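Ribosomal-protein-S5-alanine N-acetyltransferase (Vibrio fischeri, PDB 3IGR) probably transfers the acetyl group of acetyl-CoA to the N-terminal alanine of ribosomal protein uS5, releasing CoA. Local coordinates at residues F5-Y10 and M113-N118; V59-H62 and L66-Y69; A35-K40 and P139-S144; W123-Q128 and T175-D180. All coordinates share one frame; numbering follows the deposited sequence.

Contact 1 of 4, residues F5-Y10 and M113-N118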
loop_
_atom_site.group_PDB
_atom_site.type_symbol
_atom_site.label_atom_id
_atom_site.label_comp_id
_atom_site.label_asym_id
_atom_site.label_seq_id
_atom_site.Cartn_x
_atom_site.Cartn_y
_atom_site.Cartn_z
ATOM N N PHE A 5 -1.564 -4.771 18.131
ATOM C CA PHE A 5 -1.180 -3.746 17.176
ATOM C C PHE A 5 -2.136 -2.566 17.233
ATOM O O PHE A 5 -3.353 -2.729 17.333
ATOM C CB PHE A 5 -1.064 -4.310 15.749
ATOM C CG PHE A 5 -0.326 -5.618 15.677
ATOM C CD1 PHE A 5 1.062 -5.640 15.558
ATOM C CD2 PHE A 5 -1.013 -6.831 15.767
ATOM C CE1 PHE A 5 1.761 -6.856 15.498
ATOM C CE2 PHE A 5 -0.313 -8.058 15.718
ATOM C CZ PHE A 5 1.066 -8.059 15.580
ATOM N N GLU A 6 -1.574 -1.369 17.182
ATOM C CA GLU A 6 -2.396 -0.176 17.234
ATOM C C GLU A 6 -2.095 0.724 16.047
ATOM O O GLU A 6 -0.956 0.831 15.621
ATOM C CB GLU A 6 -2.212 0.541 18.572
ATOM C CG GLU A 6 -2.982 -0.148 19.721
ATOM C CD GLU A 6 -2.771 0.510 21.072
ATOM O OE1 GLU A 6 -1.689 1.103 21.287
ATOM O OE2 GLU A 6 -3.692 0.433 21.929
ATOM N N PHE A 7 -3.143 1.318 15.490
ATOM C CA PHE A 7 -3.009 2.335 14.460
ATOM C C PHE A 7 -4.256 3.192 14.562
ATOM O O PHE A 7 -5.347 2.673 14.845
ATOM C CB PHE A 7 -2.842 1.731 13.051
ATOM C CG PHE A 7 -3.948 0.773 12.646
ATOM C CD1 PHE A 7 -5.115 1.246 12.042
ATOM C CD2 PHE A 7 -3.810 -0.604 12.853
ATOM C CE1 PHE A 7 -6.140 0.368 11.667
ATOM C CE2 PHE A 7 -4.824 -1.499 12.473
ATOM C CZ PHE A 7 -5.996 -1.012 11.882
ATOM N N GLU A 8 -4.076 4.492 14.340
ATOM C CA GLU A 8 -5.142 5.474 14.481
ATOM C C GLU A 8 -5.878 5.276 15.804
ATOM O O GLU A 8 -5.225 5.230 16.842
ATOM C CB GLU A 8 -6.058 5.461 13.258
ATOM C CG GLU A 8 -5.686 6.568 12.266
ATOM C CD GLU A 8 -5.872 6.147 10.832
ATOM O OE1 GLU A 8 -5.765 7.016 9.943
ATOM O OE2 GLU A 8 -6.135 4.946 10.592
ATOM N N HIS A 9 -7.208 5.155 15.781
ATOM C CA HIS A 9 -7.967 4.851 17.006
ATOM C C HIS A 9 -8.405 3.373 17.113
ATOM O O HIS A 9 -9.398 3.040 17.772
ATOM C CB HIS A 9 -9.140 5.829 17.202
ATOM C CG HIS A 9 -10.105 5.873 16.054
ATOM N ND1 HIS A 9 -9.955 6.735 14.986
ATOM C CD2 HIS A 9 -11.248 5.183 15.824
ATOM C CE1 HIS A 9 -10.959 6.561 14.141
ATOM N NE2 HIS A 9 -11.758 5.630 14.629
ATOM N N TYR A 10 -7.635 2.494 16.479
ATOM C CA TYR A 10 -7.917 1.051 16.449
ATOM C C TYR A 10 -6.832 0.212 17.123
ATOM O O TYR A 10 -5.668 0.621 17.198
ATOM C CB TYR A 10 -8.101 0.577 15.005
ATOM C CG TYR A 10 -9.146 1.360 14.258
ATOM C CD1 TYR A 10 -10.504 1.107 14.463
ATOM C CD2 TYR A 10 -8.792 2.385 13.378
ATOM C CE1 TYR A 10 -11.478 1.836 13.798
ATOM C CE2 TYR A 10 -9.774 3.126 12.701
ATOM C CZ TYR A 10 -11.113 2.836 12.919
ATOM O OH TYR A 10 -12.110 3.535 12.272
HETATM N N MSE A 113 -9.380 -3.020 7.028
HETATM C CA MSE A 113 -9.213 -4.447 6.847
HETATM C C MSE A 113 -7.803 -4.759 6.338
HETATM O O MSE A 113 -7.145 -5.675 6.830
HETATM C CB MSE A 113 -10.271 -4.990 5.887
HETATM C CG MSE A 113 -10.387 -6.503 5.910
HETATM SE SE MSE A 113 -11.496 -7.154 7.392
HETATM C CE MSE A 113 -10.299 -6.934 8.941
ATOM N N ARG A 114 -7.368 -4.012 5.331
ATOM C CA ARG A 114 -6.027 -4.150 4.779
ATOM C C ARG A 114 -4.943 -4.031 5.862
ATOM O O ARG A 114 -4.068 -4.906 5.962
ATOM C CB ARG A 114 -5.799 -3.110 3.681
ATOM C CG ARG A 114 -4.463 -3.257 2.967
ATOM C CD ARG A 114 -4.121 -2.005 2.177
ATOM N NE ARG A 114 -3.909 -0.845 3.045
ATOM C CZ ARG A 114 -4.630 0.270 3.005
ATOM N NH1 ARG A 114 -5.606 0.405 2.127
ATOM N NH2 ARG A 114 -4.356 1.257 3.827
ATOM N N ARG A 115 -5.014 -2.979 6.678
ATOM C CA ARG A 115 -4.049 -2.791 7.773
ATOM C C ARG A 115 -4.098 -3.897 8.811
ATOM O O ARG A 115 -3.049 -4.377 9.250
ATOM C CB ARG A 115 -4.217 -1.430 8.480
ATOM C CG ARG A 115 -4.060 -0.196 7.601
ATOM C CD ARG A 115 -4.037 1.105 8.470
ATOM N NE ARG A 115 -2.762 1.272 9.188
ATOM C CZ ARG A 115 -2.330 2.418 9.731
ATOM N NH1 ARG A 115 -3.068 3.515 9.676
ATOM N NH2 ARG A 115 -1.154 2.472 10.339
ATOM N N ALA A 116 -5.311 -4.292 9.215
ATOM C CA ALA A 116 -5.489 -5.362 10.209
ATOM C C ALA A 116 -4.893 -6.691 9.745
ATOM O O ALA A 116 -4.194 -7.375 10.506
ATOM C CB ALA A 116 -6.990 -5.525 10.574
ATOM N N VAL A 117 -5.153 -7.043 8.490
ATOM C CA VAL A 117 -4.669 -8.299 7.913
ATOM C C VAL A 117 -3.161 -8.224 7.669
ATOM O O VAL A 117 -2.452 -9.188 7.930
ATOM C CB VAL A 117 -5.380 -8.657 6.592
ATOM C CG1 VAL A 117 -4.769 -9.900 5.955
ATOM C CG2 VAL A 117 -6.890 -8.889 6.811
ATOM N N ASN A 118 -2.675 -7.083 7.162
ATOM C CA ASN A 118 -1.241 -6.905 6.915
ATOM C C ASN A 118 -0.389 -7.084 8.160
ATOM O O ASN A 118 0.674 -7.718 8.114
ATOM C CB ASN A 118 -0.942 -5.526 6.338
ATOM C CG ASN A 118 0.436 -5.443 5.725
ATOM O OD1 ASN A 118 1.119 -6.450 5.565
ATOM N ND2 ASN A 118 0.847 -4.238 5.358
#
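Phe-7, at the end of the opening strand of a GNAT fold, faces Arg-115 in the first turn of helix 112-126, their CA atoms 8.5 Å apart. The strand runs into a tight hairpin here. A type II' turn from Phe-7 to Tyr-10 is closed by backbone hydrogen bonds in both directions between these two residues, and strand 10-14 then returns antiparallel beside strand 4-7. The contact illustrates how a hairpin can rest on a helix through a ring and an arginine. The Phe-7 ring is sandwiched between Tyr-10 CB on one face and the Arg-115 side chain on the other. Arg-115 CB makes a CH-pi contact there, 4.1 Å from the centroid and close to the ring normal. From that point the arginine runs back across the ring toward its root. Arg-115 NE sits 3.7 Å from Phe-7 CG, and the turn about CG-CD (chi3 74°) carries the guanidinium past the ring root, one face over Phe-7 CB, with NH2 3.3 Å from it, and its plane 20° from that of the ring. Arg-114 and Arg-115 also reach Asn-76 of the second subunit, the latter through a weak hydrogen bond from NH1, so the hairpin and helix meet beside the dimer interface. The Glu-8 carboxylate comes in at 64° to the guanidinium plane, and a single oxygen, OE2, forms the salt bridge to Arg-115 NH1 at 3.5 Å.

Contact 2 of 4, residues V59-H62 and L66-Y69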
loop_
_atom_site.group_PDB
_atom_site.type_symbol
_atom_site.label_atom_id
_atom_site.label_comp_id
_atom_site.label_asym_id
_atom_site.label_seq_id
_atom_site.Cartn_x
_atom_site.Cartn_y
_atom_site.Cartn_z
ATOM N N VAL A 59 -9.071 -19.832 23.401
ATOM C CA VAL A 59 -8.047 -19.563 24.404
ATOM C C VAL A 59 -7.089 -20.752 24.482
ATOM O O VAL A 59 -5.871 -20.574 24.628
ATOM C CB VAL A 59 -8.686 -19.229 25.779
ATOM C CG1 VAL A 59 -7.715 -19.450 26.945
ATOM C CG2 VAL A 59 -9.211 -17.799 25.774
ATOM N N GLU A 60 -7.645 -21.954 24.336
ATOM C CA GLU A 60 -6.872 -23.190 24.408
ATOM C C GLU A 60 -5.989 -23.363 23.171
ATOM O O GLU A 60 -4.817 -23.739 23.276
ATOM C CB GLU A 60 -7.813 -24.385 24.615
ATOM C CG GLU A 60 -7.162 -25.634 25.209
ATOM C CD GLU A 60 -6.234 -25.292 26.471
ATOM O OE1 GLU A 60 -6.909 -24.801 27.546
ATOM O OE2 GLU A 60 -4.907 -25.590 26.574
ATOM N N LEU A 61 -6.547 -23.059 22.000
ATOM C CA LEU A 61 -5.797 -23.125 20.762
ATOM C C LEU A 61 -4.660 -22.098 20.752
ATOM O O LEU A 61 -3.563 -22.406 20.279
ATOM C CB LEU A 61 -6.730 -22.964 19.555
ATOM C CG LEU A 61 -7.832 -24.021 19.364
ATOM C CD1 LEU A 61 -8.904 -23.533 18.395
ATOM C CD2 LEU A 61 -7.283 -25.379 18.915
ATOM N N HIS A 62 -4.910 -20.901 21.300
ATOM C CA HIS A 62 -3.862 -19.865 21.428
ATOM C C HIS A 62 -2.673 -20.388 22.234
ATOM O O HIS A 62 -1.525 -20.148 21.871
ATOM C CB HIS A 62 -4.375 -18.565 22.087
ATOM C CG HIS A 62 -5.339 -17.766 21.252
ATOM N ND1 HIS A 62 -6.189 -16.824 21.801
ATOM C CD2 HIS A 62 -5.591 -17.766 19.918
ATOM C CE1 HIS A 62 -6.920 -16.282 20.842
ATOM N NE2 HIS A 62 -6.577 -16.837 19.690
ATOM N N LEU A 66 -2.036 -23.096 18.029
ATOM C CA LEU A 66 -2.820 -23.840 17.052
ATOM C C LEU A 66 -3.793 -22.977 16.266
ATOM O O LEU A 66 -4.297 -23.399 15.231
ATOM C CB LEU A 66 -3.608 -24.946 17.759
ATOM C CG LEU A 66 -2.926 -26.307 17.906
ATOM C CD1 LEU A 66 -3.709 -27.216 18.864
ATOM C CD2 LEU A 66 -2.753 -26.973 16.536
ATOM N N ALA A 67 -4.093 -21.787 16.780
ATOM C CA ALA A 67 -5.041 -20.885 16.126
ATOM C C ALA A 67 -4.934 -19.493 16.730
ATOM O O ALA A 67 -4.583 -19.343 17.895
ATOM C CB ALA A 67 -6.479 -21.406 16.257
ATOM N N PHE A 68 -5.231 -18.481 15.933
ATOM C CA PHE A 68 -5.046 -17.094 16.361
ATOM C C PHE A 68 -6.238 -16.309 15.835
ATOM O O PHE A 68 -6.370 -16.053 14.623
ATOM C CB PHE A 68 -3.700 -16.542 15.854
ATOM C CG PHE A 68 -2.512 -17.398 16.255
ATOM C CD1 PHE A 68 -1.906 -17.241 17.505
ATOM C CD2 PHE A 68 -2.033 -18.391 15.413
ATOM C CE1 PHE A 68 -0.836 -18.044 17.888
ATOM C CE2 PHE A 68 -0.955 -19.207 15.792
ATOM C CZ PHE A 68 -0.364 -19.036 17.024
ATOM N N TYR A 69 -7.155 -15.998 16.740
ATOM C CA TYR A 69 -8.358 -15.305 16.345
ATOM C C TYR A 69 -8.201 -13.871 16.824
ATOM O O TYR A 69 -8.223 -13.620 18.025
ATOM C CB TYR A 69 -9.587 -15.982 16.958
ATOM C CG TYR A 69 -10.894 -15.518 16.375
ATOM C CD1 TYR A 69 -11.665 -16.375 15.596
ATOM C CD2 TYR A 69 -11.360 -14.210 16.593
ATOM C CE1 TYR A 69 -12.871 -15.955 15.054
ATOM C CE2 TYR A 69 -12.562 -13.780 16.055
ATOM C CZ TYR A 69 -13.321 -14.664 15.294
ATOM O OH TYR A 69 -14.516 -14.251 14.750
#
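Leu-61 O accepts a hydrogen bond from Leu-66 N at 2.8 Å, a nearly straight bond (164°) that ties the last turn of helix 48-63 to the chain that follows it. The two leucine side chains cross at about a right angle, with Leu-61 CD2 lying 3.9 Å from Leu-66 CB. Ala-67 packs next to them, its CB 3.7 Å from Leu-61 CB, and the turn thus acquires an apolar side along with its backbone bond. His-62 supplies the second polar link, and it does so with its ring edge. CG lies beside the backbone N and anti to the carbonyl carbon (chi1 -69°), which carries the imidazole along the departing chain. There His-62 NE2 accepts from Tyr-69 N at 3.1 Å with a practically linear N-H approach (176°), the donor lying close to the ring plane. The bond uses NE2 as an acceptor, consistent with a neutral ring protonated on ND1. Ala-67 O is buried here without a hydrogen-bond partner in the model. Phe-68 turns its CB away from the helix, and its ring meets Trp-123 edge-to-face. Taken together, a backbone bond at the turn and a histidine bond to Tyr-69 N, at the start of the strand, define a short helix-to-strand connection, the one that leads from helix 48-63 into strand 68-74 of the central sheet of the GNAT fold.

Contact 3 of 4, residues A35-K40 and P139-S144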
loop_
_atom_site.group_PDB
_atom_site.type_symbol
_atom_site.label_atom_id
_atom_site.label_comp_id
_atom_site.label_asym_id
_atom_site.label_seq_id
_atom_site.Cartn_x
_atom_site.Cartn_y
_atom_site.Cartn_z
ATOM N N ALA A 35 -24.662 -12.457 5.761
ATOM C CA ALA A 35 -25.419 -13.634 5.279
ATOM C C ALA A 35 -25.165 -14.049 3.814
ATOM O O ALA A 35 -24.936 -15.237 3.545
ATOM C CB ALA A 35 -26.913 -13.458 5.550
ATOM N N PRO A 36 -25.177 -13.079 2.866
ATOM C CA PRO A 36 -24.891 -13.424 1.460
ATOM C C PRO A 36 -23.438 -13.852 1.208
ATOM O O PRO A 36 -23.138 -14.477 0.190
ATOM C CB PRO A 36 -25.176 -12.108 0.698
ATOM C CG PRO A 36 -25.761 -11.173 1.676
ATOM C CD PRO A 36 -25.363 -11.625 3.029
ATOM N N TRP A 37 -22.549 -13.534 2.139
ATOM C CA TRP A 37 -21.118 -13.724 1.924
ATOM C C TRP A 37 -20.483 -14.905 2.679
ATOM O O TRP A 37 -19.402 -15.370 2.322
ATOM C CB TRP A 37 -20.401 -12.431 2.281
ATOM C CG TRP A 37 -20.844 -11.273 1.450
ATOM C CD1 TRP A 37 -21.631 -10.235 1.846
ATOM C CD2 TRP A 37 -20.529 -11.037 0.072
ATOM N NE1 TRP A 37 -21.817 -9.355 0.808
ATOM C CE2 TRP A 37 -21.156 -9.825 -0.296
ATOM C CE3 TRP A 37 -19.783 -11.734 -0.887
ATOM C CZ2 TRP A 37 -21.047 -9.282 -1.582
ATOM C CZ3 TRP A 37 -19.676 -11.197 -2.172
ATOM C CH2 TRP A 37 -20.309 -9.981 -2.504
ATOM N N GLU A 38 -21.155 -15.387 3.717
ATOM C CA GLU A 38 -20.558 -16.373 4.612
ATOM C C GLU A 38 -21.496 -17.547 4.857
ATOM O O GLU A 38 -22.685 -17.426 4.644
ATOM C CB GLU A 38 -20.128 -15.700 5.922
ATOM C CG GLU A 38 -18.855 -14.834 5.761
ATOM C CD GLU A 38 -18.452 -14.122 7.039
ATOM O OE1 GLU A 38 -17.491 -13.323 6.999
ATOM O OE2 GLU A 38 -19.101 -14.354 8.083
ATOM N N PRO A 39 -20.964 -18.698 5.293
ATOM C CA PRO A 39 -21.867 -19.829 5.544
ATOM C C PRO A 39 -22.929 -19.509 6.595
ATOM O O PRO A 39 -22.690 -18.672 7.475
ATOM C CB PRO A 39 -20.922 -20.910 6.067
ATOM C CG PRO A 39 -19.586 -20.566 5.460
ATOM C CD PRO A 39 -19.545 -19.069 5.470
ATOM N N LYS A 40 -24.102 -20.133 6.466
ATOM C CA LYS A 40 -25.169 -20.083 7.491
ATOM C C LYS A 40 -24.566 -20.294 8.879
ATOM O O LYS A 40 -23.742 -21.203 9.073
ATOM C CB LYS A 40 -26.214 -21.185 7.220
ATOM C CG LYS A 40 -27.406 -21.210 8.175
ATOM C CD LYS A 40 -28.354 -22.379 7.887
ATOM C CE LYS A 40 -29.554 -22.368 8.847
ATOM N NZ LYS A 40 -30.404 -23.608 8.668
ATOM N N PRO A 139 -15.414 -14.598 -6.403
ATOM C CA PRO A 139 -14.907 -13.612 -7.367
ATOM C C PRO A 139 -15.632 -12.263 -7.345
ATOM O O PRO A 139 -14.996 -11.242 -7.580
ATOM C CB PRO A 139 -15.098 -14.297 -8.734
ATOM C CG PRO A 139 -15.130 -15.740 -8.441
ATOM C CD PRO A 139 -15.725 -15.887 -7.044
ATOM N N ARG A 140 -16.931 -12.237 -7.062
ATOM C CA ARG A 140 -17.636 -10.957 -7.104
ATOM C C ARG A 140 -17.466 -10.126 -5.822
ATOM O O ARG A 140 -17.961 -9.008 -5.740
ATOM C CB ARG A 140 -19.109 -11.122 -7.523
ATOM C CG ARG A 140 -20.008 -11.700 -6.463
ATOM C CD ARG A 140 -21.371 -12.098 -7.029
ATOM N NE ARG A 140 -22.186 -12.702 -5.974
ATOM C CZ ARG A 140 -22.164 -13.989 -5.623
ATOM N NH1 ARG A 140 -21.383 -14.869 -6.246
ATOM N NH2 ARG A 140 -22.945 -14.394 -4.639
ATOM N N ASN A 141 -16.767 -10.678 -4.829
ATOM C CA ASN A 141 -16.368 -9.911 -3.647
ATOM C C ASN A 141 -15.145 -9.034 -3.961
ATOM O O ASN A 141 -14.009 -9.367 -3.599
ATOM C CB ASN A 141 -16.074 -10.855 -2.473
ATOM C CG ASN A 141 -16.000 -10.133 -1.140
ATOM O OD1 ASN A 141 -15.959 -8.902 -1.078
ATOM N ND2 ASN A 141 -15.962 -10.905 -0.059
ATOM N N GLU A 142 -15.387 -7.930 -4.657
ATOM C CA GLU A 142 -14.332 -7.001 -5.072
ATOM C C GLU A 142 -13.567 -6.390 -3.884
ATOM O O GLU A 142 -12.359 -6.165 -3.974
ATOM C CB GLU A 142 -14.915 -5.906 -5.974
ATOM N N LYS A 143 -14.262 -6.136 -2.778
ATOM C CA LYS A 143 -13.638 -5.522 -1.604
ATOM C C LYS A 143 -12.568 -6.443 -1.030
ATOM O O LYS A 143 -11.446 -6.010 -0.728
ATOM C CB LYS A 143 -14.679 -5.193 -0.539
ATOM C CG LYS A 143 -15.514 -3.968 -0.841
ATOM C CD LYS A 143 -16.371 -3.603 0.357
ATOM C CE LYS A 143 -17.656 -4.425 0.414
ATOM N NZ LYS A 143 -18.800 -3.623 -0.110
ATOM N N SER A 144 -12.920 -7.723 -0.905
ATOM C CA SER A 144 -11.992 -8.730 -0.467
ATOM C C SER A 144 -10.846 -8.946 -1.461
ATOM O O SER A 144 -9.700 -9.105 -1.048
ATOM C CB SER A 144 -12.719 -10.048 -0.227
ATOM O OG SER A 144 -11.840 -10.962 0.356
#
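Trp-37 extends the six-membered part of its indole onto Asn-141, the N-cap residue of helix 142-150 in the GNAT fold. The closest approach is made by Trp-37 CZ3, 3.6 Å from Asn-141 CB, while Trp-37 CE3 lies 4.0 Å from Asn-141 ND2. Ring and amide planes are inclined by 38°, so the two groups lean on each other without stacking. Farther along the ring, Trp-37 CH2 skirts the preceding residue, 4.1 Å from Arg-140 O and slightly farther from its CG. The contact is carried by van der Waals packing, with no hydrogen bond between the two segments.

The next shell flanks and orients the two partners. On the loop side, which follows helix 31-34, Pro-36 CB covers part of one indole face. On the helix side, Asn-141 has its CG anti to the backbone N (chi1 -165°), and its carbonyl is thereby turned to the first turn of the helix. Its backbone is at the centre of an inverse gamma turn, whose bond from Glu-142 N to Arg-140 O is weak. Arg-140 reaches beyond the contact to a salt bridge with Glu-170 on strand 168-178. Ser-144 is buried, its OG hydrogen-bonding Tyr-101 OH on strand 96-103. Asn-141 and Ser-144 open the helix after strand 132-137 in the Asn-x-x-Ser pattern familiar in GNAT enzymes. This surface contact joins a loop to the start of a helix that is itself tied to the sheet. In the capping bond, Ser-144 N donates to Asn-141 OD1 at 3.3 Å, with the nitrogen well above the carbonyl plane, 66° out of it.

Contact 4 of 4, residues W123-Q128 and T175-D180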
loop_
_atom_site.group_PDB
_atom_site.type_symbol
_atom_site.label_atom_id
_atom_site.label_comp_id
_atom_site.label_asym_id
_atom_site.label_seq_id
_atom_site.Cartn_x
_atom_site.Cartn_y
_atom_site.Cartn_z
ATOM N N TRP A 123 3.003 -10.750 11.505
ATOM C CA TRP A 123 3.261 -11.448 12.753
ATOM C C TRP A 123 3.234 -12.987 12.585
ATOM O O TRP A 123 4.045 -13.689 13.173
ATOM C CB TRP A 123 2.287 -10.967 13.827
ATOM C CG TRP A 123 2.556 -11.541 15.178
ATOM C CD1 TRP A 123 3.465 -11.087 16.108
ATOM C CD2 TRP A 123 1.892 -12.654 15.771
ATOM N NE1 TRP A 123 3.411 -11.869 17.237
ATOM C CE2 TRP A 123 2.454 -12.837 17.061
ATOM C CE3 TRP A 123 0.870 -13.517 15.345
ATOM C CZ2 TRP A 123 2.035 -13.857 17.922
ATOM C CZ3 TRP A 123 0.442 -14.527 16.218
ATOM C CH2 TRP A 123 1.036 -14.689 17.481
HETATM N N MSE A 124 2.312 -13.503 11.777
HETATM C CA MSE A 124 2.236 -14.947 11.545
HETATM C C MSE A 124 3.526 -15.472 10.874
HETATM O O MSE A 124 3.976 -16.598 11.140
HETATM C CB MSE A 124 1.009 -15.298 10.708
HETATM C CG MSE A 124 -0.328 -14.989 11.406
HETATM SE SE MSE A 124 -0.545 -16.128 12.985
HETATM C CE MSE A 124 -0.624 -17.855 12.131
ATOM N N PHE A 125 4.117 -14.632 10.030
ATOM C CA PHE A 125 5.322 -14.979 9.296
ATOM C C PHE A 125 6.546 -14.869 10.216
ATOM O O PHE A 125 7.359 -15.807 10.322
ATOM C CB PHE A 125 5.483 -14.035 8.098
ATOM C CG PHE A 125 4.706 -14.440 6.861
ATOM C CD1 PHE A 125 3.950 -15.615 6.815
ATOM C CD2 PHE A 125 4.800 -13.664 5.701
ATOM C CE1 PHE A 125 3.268 -15.988 5.645
ATOM C CE2 PHE A 125 4.120 -14.028 4.523
ATOM C CZ PHE A 125 3.351 -15.189 4.501
ATOM N N LYS A 126 6.664 -13.718 10.869
ATOM C CA LYS A 126 7.838 -13.373 11.652
ATOM C C LYS A 126 7.844 -14.023 13.029
ATOM O O LYS A 126 8.836 -14.615 13.398
ATOM C CB LYS A 126 8.032 -11.851 11.742
ATOM C CG LYS A 126 8.431 -11.231 10.390
ATOM C CD LYS A 126 8.569 -9.701 10.421
ATOM C CE LYS A 126 9.015 -9.187 9.036
ATOM N NZ LYS A 126 8.550 -7.802 8.731
ATOM N N ALA A 127 6.754 -13.913 13.788
ATOM C CA ALA A 127 6.715 -14.489 15.138
ATOM C C ALA A 127 6.237 -15.935 15.159
ATOM O O ALA A 127 6.646 -16.692 16.023
ATOM C CB ALA A 127 5.874 -13.652 16.066
ATOM N N GLN A 128 5.365 -16.328 14.237
ATOM C CA GLN A 128 4.918 -17.727 14.202
ATOM C C GLN A 128 5.601 -18.581 13.139
ATOM O O GLN A 128 5.311 -19.764 13.040
ATOM C CB GLN A 128 3.395 -17.840 14.084
ATOM C CG GLN A 128 2.621 -17.378 15.325
ATOM C CD GLN A 128 2.772 -18.306 16.517
ATOM O OE1 GLN A 128 2.904 -19.509 16.370
ATOM N NE2 GLN A 128 2.741 -17.740 17.712
ATOM N N THR A 175 -5.909 -18.072 -3.314
ATOM C CA THR A 175 -4.736 -17.204 -3.295
ATOM C C THR A 175 -3.834 -17.550 -2.126
ATOM O O THR A 175 -4.270 -18.192 -1.147
ATOM C CB THR A 175 -5.114 -15.686 -3.218
ATOM O OG1 THR A 175 -5.513 -15.342 -1.879
ATOM C CG2 THR A 175 -6.227 -15.335 -4.182
ATOM N N SER A 176 -2.570 -17.138 -2.211
ATOM C CA SER A 176 -1.682 -17.348 -1.083
ATOM C C SER A 176 -0.592 -16.294 -1.015
ATOM O O SER A 176 -0.311 -15.603 -1.991
ATOM C CB SER A 176 -1.057 -18.743 -1.140
ATOM O OG SER A 176 -0.050 -18.745 -2.127
ATOM N N LYS A 177 -0.005 -16.156 0.164
ATOM C CA LYS A 177 1.215 -15.402 0.325
ATOM C C LYS A 177 2.239 -16.324 0.997
ATOM O O LYS A 177 1.912 -17.001 1.974
ATOM C CB LYS A 177 0.959 -14.167 1.186
ATOM C CG LYS A 177 2.107 -13.162 1.149
ATOM C CD LYS A 177 1.764 -11.903 1.939
ATOM C CE LYS A 177 2.894 -10.888 1.794
ATOM N NZ LYS A 177 2.488 -9.535 2.255
ATOM N N ILE A 178 3.458 -16.331 0.448
ATOM C CA ILE A 178 4.538 -17.240 0.861
ATOM C C ILE A 178 5.632 -16.405 1.509
ATOM O O ILE A 178 6.054 -15.377 0.975
ATOM C CB ILE A 178 5.096 -18.037 -0.376
ATOM C CG1 ILE A 178 4.040 -19.060 -0.868
ATOM C CG2 ILE A 178 6.412 -18.748 -0.054
ATOM C CD1 ILE A 178 4.267 -19.571 -2.316
ATOM N N ASN A 179 6.081 -16.861 2.670
ATOM C CA ASN A 179 7.119 -16.195 3.419
ATOM C C ASN A 179 8.482 -16.684 2.940
ATOM O O ASN A 179 8.886 -17.792 3.298
ATOM C CB ASN A 179 6.902 -16.529 4.894
ATOM C CG ASN A 179 8.011 -16.010 5.814
ATOM O OD1 ASN A 179 8.843 -15.184 5.424
ATOM N ND2 ASN A 179 8.002 -16.496 7.059
ATOM N N ASP A 180 9.182 -15.866 2.146
ATOM C CA ASP A 180 10.500 -16.234 1.582
ATOM C C ASP A 180 11.574 -16.395 2.659
ATOM O O ASP A 180 12.590 -17.051 2.433
ATOM C CB ASP A 180 11.006 -15.209 0.531
ATOM C CG ASP A 180 10.200 -15.220 -0.765
ATOM O OD1 ASP A 180 9.328 -16.098 -0.942
ATOM O OD2 ASP A 180 10.448 -14.339 -1.634
HETATM O O HOH W 1 10.048 -16.151 9.236
#
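In this GNAT fold the C-terminal part of helix 112-126 lies against the end of strand 168-178, and one aromatic ring, that of Phe-125, carries the junction. Asn-179 CB stands over the centre of the ring, 3.4 Å from the centroid and only 5° off its normal, a CH-pi contact. With CG anti to the backbone N (chi1 174°), the asparagine amide is led back toward the helix, nearly flat above the ring root, its plane 18° from that of the ring. A different side of Phe-125 meets the strand backbone. Lys-177 O approaches Phe-125 CZ at 3.4 Å within the ring plane, and Lys-177 CG lies 4.0 Å from Phe-125 CE2. The extended lysine carries its NZ on to a hydrogen bond with Leu-151 O.

The polar ends of the junction meet through water. One water lies 2.9 Å from Phe-125 O, probably donating to it, and accepts from Asn-179 ND2 at 3.0 Å. That nitrogen also donates to Leu-130 O, and OD1 accepts from Asp-181 N, which fixes the rotation of the amide. The ring thus meets two kinds of partner: an aliphatic CH group over one face and a carbonyl oxygen at its edge, the latter probably favourable electrostatically. The amide meanwhile, through the water, links the chain leaving the strand to the helix backbone.

In the fold
Three of the four contacts tie helices to one mixed sheet, whereas contact 3 joins a surface loop to the start of helix 142-150. Contacts 1 and 4 share helix 112-126, gripping its beginning and its end; their centres lie about 17 Å apart, and Phe-5 packs on Trp-123. Contact 2, also about 17 Å from contact 4 between centres, meets it through Phe-68, which touches Trp-123, Met-124 and Gln-128. Contacts 2 and 3 are on opposite sides of the chain's centre, their centres about 25 Å apart. Along the sequence, contact 2 is nested within both contacts 1 and 3, and contact 3 interlaces with 1 and 4, so distant parts of the chain are knitted into a single compact domain.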